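Local coordinates for protein lysin (Bacillus phage PBC5, PDB 6ILU) that binds the bacterial cell wall through an SH3b-type domain of a phage endolysin, probably directing the enzyme to its substrate, at residues 10-15 with 112-117. Residues are numbered along the deposited sequence; the frame is centred on the assembly and turned at random.
With EDO (1,2-ethanediol), chain J; EDO (1,2-ethanediol), chain I; SO4 (sulfate ion), chain D.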
loop_
_atom_site.group_PDB
_atom_site.type_symbol
_atom_site.label_atom_id
_atom_site.label_comp_id
_atom_site.label_asym_id
_atom_site.label_seq_id
_atom_site.Cartn_x
_atom_site.Cartn_y
_atom_site.Cartn_z
ATOM N N GLU A 10 5.715 3.812 8.921
ATOM C CA GLU A 10 4.585 4.404 8.213
ATOM C C GLU A 10 4.691 3.971 6.764
ATOM O O GLU A 10 5.785 3.612 6.320
ATOM C CB GLU A 10 4.570 5.924 8.277
ATOM C CG GLU A 10 5.824 6.571 7.710
ATOM C CD GLU A 10 5.803 8.120 7.769
ATOM O OE1 GLU A 10 4.827 8.706 8.316
ATOM O OE2 GLU A 10 6.770 8.735 7.245
ATOM N N GLY A 11 3.579 4.019 6.047
ATOM C CA GLY A 11 3.632 3.779 4.599
ATOM C C GLY A 11 3.440 2.345 4.174
ATOM O O GLY A 11 3.562 1.417 4.983
ATOM N N ILE A 12 3.218 2.165 2.867
ATOM C CA ILE A 12 3.058 0.826 2.304
ATOM C C ILE A 12 3.957 0.599 1.093
ATOM O O ILE A 12 3.919 -0.477 0.489
ATOM C CB ILE A 12 1.606 0.544 1.918
ATOM C CG1 ILE A 12 1.076 1.616 0.939
ATOM C CG2 ILE A 12 0.691 0.484 3.191
ATOM C CD1 ILE A 12 -0.293 1.224 0.287
ATOM N N GLY A 13 4.764 1.592 0.699
ATOM C CA GLY A 13 5.657 1.373 -0.443
ATOM C C GLY A 13 6.324 2.690 -0.834
ATOM O O GLY A 13 6.108 3.710 -0.159
ATOM N N VAL A 14 7.109 2.665 -1.894
ATOM C CA VAL A 14 7.792 3.850 -2.419
ATOM C C VAL A 14 7.585 3.909 -3.946
ATOM O O VAL A 14 7.867 2.932 -4.661
ATOM C CB VAL A 14 9.313 3.816 -2.078
ATOM C CG1 VAL A 14 10.016 5.015 -2.684
ATOM C CG2 VAL A 14 9.540 3.770 -0.555
ATOM N N ALA A 15 7.148 5.059 -4.454
ATOM C CA ALA A 15 6.816 5.254 -5.885
ATOM C C ALA A 15 7.785 6.220 -6.585
ATOM O O ALA A 15 8.191 7.225 -6.002
ATOM C CB ALA A 15 5.392 5.800 -5.993
ATOM N N TYR A 112 3.958 -11.052 1.147
ATOM C CA TYR A 112 2.882 -10.258 0.556
ATOM C C TYR A 112 3.280 -8.820 0.334
ATOM O O TYR A 112 4.221 -8.330 0.955
ATOM C CB TYR A 112 1.633 -10.281 1.441
ATOM C CG TYR A 112 1.195 -11.688 1.771
ATOM C CD1 TYR A 112 1.652 -12.327 2.931
ATOM C CD2 TYR A 112 0.347 -12.368 0.916
ATOM C CE1 TYR A 112 1.257 -13.649 3.208
ATOM C CE2 TYR A 112 -0.050 -13.698 1.174
ATOM C CZ TYR A 112 0.415 -14.306 2.343
ATOM O OH TYR A 112 0.051 -15.598 2.612
ATOM N N ASN A 113 2.573 -8.137 -0.571
ATOM C CA ASN A 113 2.708 -6.679 -0.639
ATOM C C ASN A 113 1.729 -6.003 0.293
ATOM O O ASN A 113 0.564 -6.423 0.386
ATOM C CB ASN A 113 2.466 -6.168 -2.072
ATOM C CG ASN A 113 3.558 -6.547 -3.021
ATOM O OD1 ASN A 113 4.695 -6.771 -2.638
ATOM N ND2 ASN A 113 3.216 -6.612 -4.293
ATOM N N ALA A 114 2.192 -4.966 1.011
ATOM C CA ALA A 114 1.317 -4.143 1.863
ATOM C C ALA A 114 0.341 -3.368 0.971
ATOM O O ALA A 114 0.806 -2.575 0.155
ATOM C CB ALA A 114 2.164 -3.163 2.658
ATOM N N HIS A 115 -0.971 -3.600 1.116
ATOM C CA HIS A 115 -1.978 -2.905 0.310
ATOM C C HIS A 115 -2.608 -1.696 1.012
ATOM O O HIS A 115 -3.145 -0.803 0.333
ATOM C CB HIS A 115 -3.105 -3.856 -0.103
ATOM C CG HIS A 115 -2.718 -4.777 -1.221
ATOM N ND1 HIS A 115 -1.746 -5.747 -1.076
ATOM C CD2 HIS A 115 -3.202 -4.905 -2.478
ATOM C CE1 HIS A 115 -1.635 -6.426 -2.212
ATOM N NE2 HIS A 115 -2.492 -5.926 -3.087
ATOM N N ASN A 116 -2.515 -1.672 2.358
ATOM C CA ASN A 116 -3.009 -0.546 3.153
ATOM C C ASN A 116 -2.641 -0.863 4.584
ATOM O O ASN A 116 -2.419 -2.026 4.915
ATOM C CB ASN A 116 -4.552 -0.327 2.989
ATOM C CG ASN A 116 -4.882 0.656 1.883
ATOM O OD1 ASN A 116 -4.279 1.725 1.828
ATOM N ND2 ASN A 116 -5.908 0.368 1.066
ATOM N N ARG A 117 -2.576 0.156 5.430
ATOM C CA ARG A 117 -2.295 -0.038 6.856
ATOM C C ARG A 117 -3.161 0.921 7.631
ATOM O O ARG A 117 -3.111 2.165 7.410
ATOM C CB ARG A 117 -0.821 0.253 7.215
ATOM C CG ARG A 117 0.179 -0.711 6.703
ATOM C CD ARG A 117 1.547 -0.085 6.909
ATOM N NE ARG A 117 2.030 -0.195 8.292
ATOM C CZ ARG A 117 3.268 0.137 8.642
ATOM N NH1 ARG A 117 4.141 0.650 7.748
ATOM N NH2 ARG A 117 3.653 -0.047 9.905
HETATM C C1 EDO J . 0.526 3.970 7.929
HETATM O O1 EDO J . 1.533 4.975 7.734
HETATM C C2 EDO J . -0.398 4.114 6.730
HETATM O O2 EDO J . 0.415 3.911 5.569
HETATM C C1 EDO I . -1.605 -16.879 -0.242
HETATM O O1 EDO I . -2.103 -16.542 1.079
HETATM C C2 EDO I . -2.413 -16.239 -1.360
HETATM O O2 EDO I . -2.257 -14.798 -1.461
HETATM S S SO4 D . 5.733 -6.625 -7.142
HETATM O O1 SO4 D . 5.207 -5.318 -7.545
HETATM O O2 SO4 D . 6.070 -7.397 -8.333
HETATM O O3 SO4 D . 4.750 -7.355 -6.355
HETATM O O4 SO4 D . 6.945 -6.468 -6.345
#
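In this all-beta SH3b cell-wall-binding domain, residues 10-12, which lead into strand 13-17, meet the loop joining strands 112-113 and 116-118 close to the centre of the chain. The apolar part rests on I12, buried and directed at the loop. I12 CB lies 3.8 Å from A114 CB. CG1 takes the crowded position between the backbone N and the carbonyl carbon (chi1 56°), and beyond it I12 CD1 ends 3.5 Å from H115 O. The other branch, CG2, sits beside the backbone N and packs over N116 CA and the aliphatic start of R117, which slides past I12 in the opposite direction. V48 and W79 also touch I12, while V82 and V122 lie against A114. The polar part belongs to R117, whose chain bends at chi3 (79°) and carries the guanidinium back to the 10-15 backbone. NE forms a salt bridge with E132 and NH1 also bonds E8 O, so several partners fix the rotation of the group. Within 112-117, H115 ND1 reaches back to N113 O, at the end of strand 112-113, donating from above the carbonyl plane, 2.8 Å away. An ethanediol, probably from the crystallisation liquor, accepts from G11 N through O1 at 2.8 Å. Across the contact, R117 NH1 donates to G11 O at 2.9 Å, nearly straight (167°), with the oxygen in the guanidinium plane and the donor in the carbonyl plane.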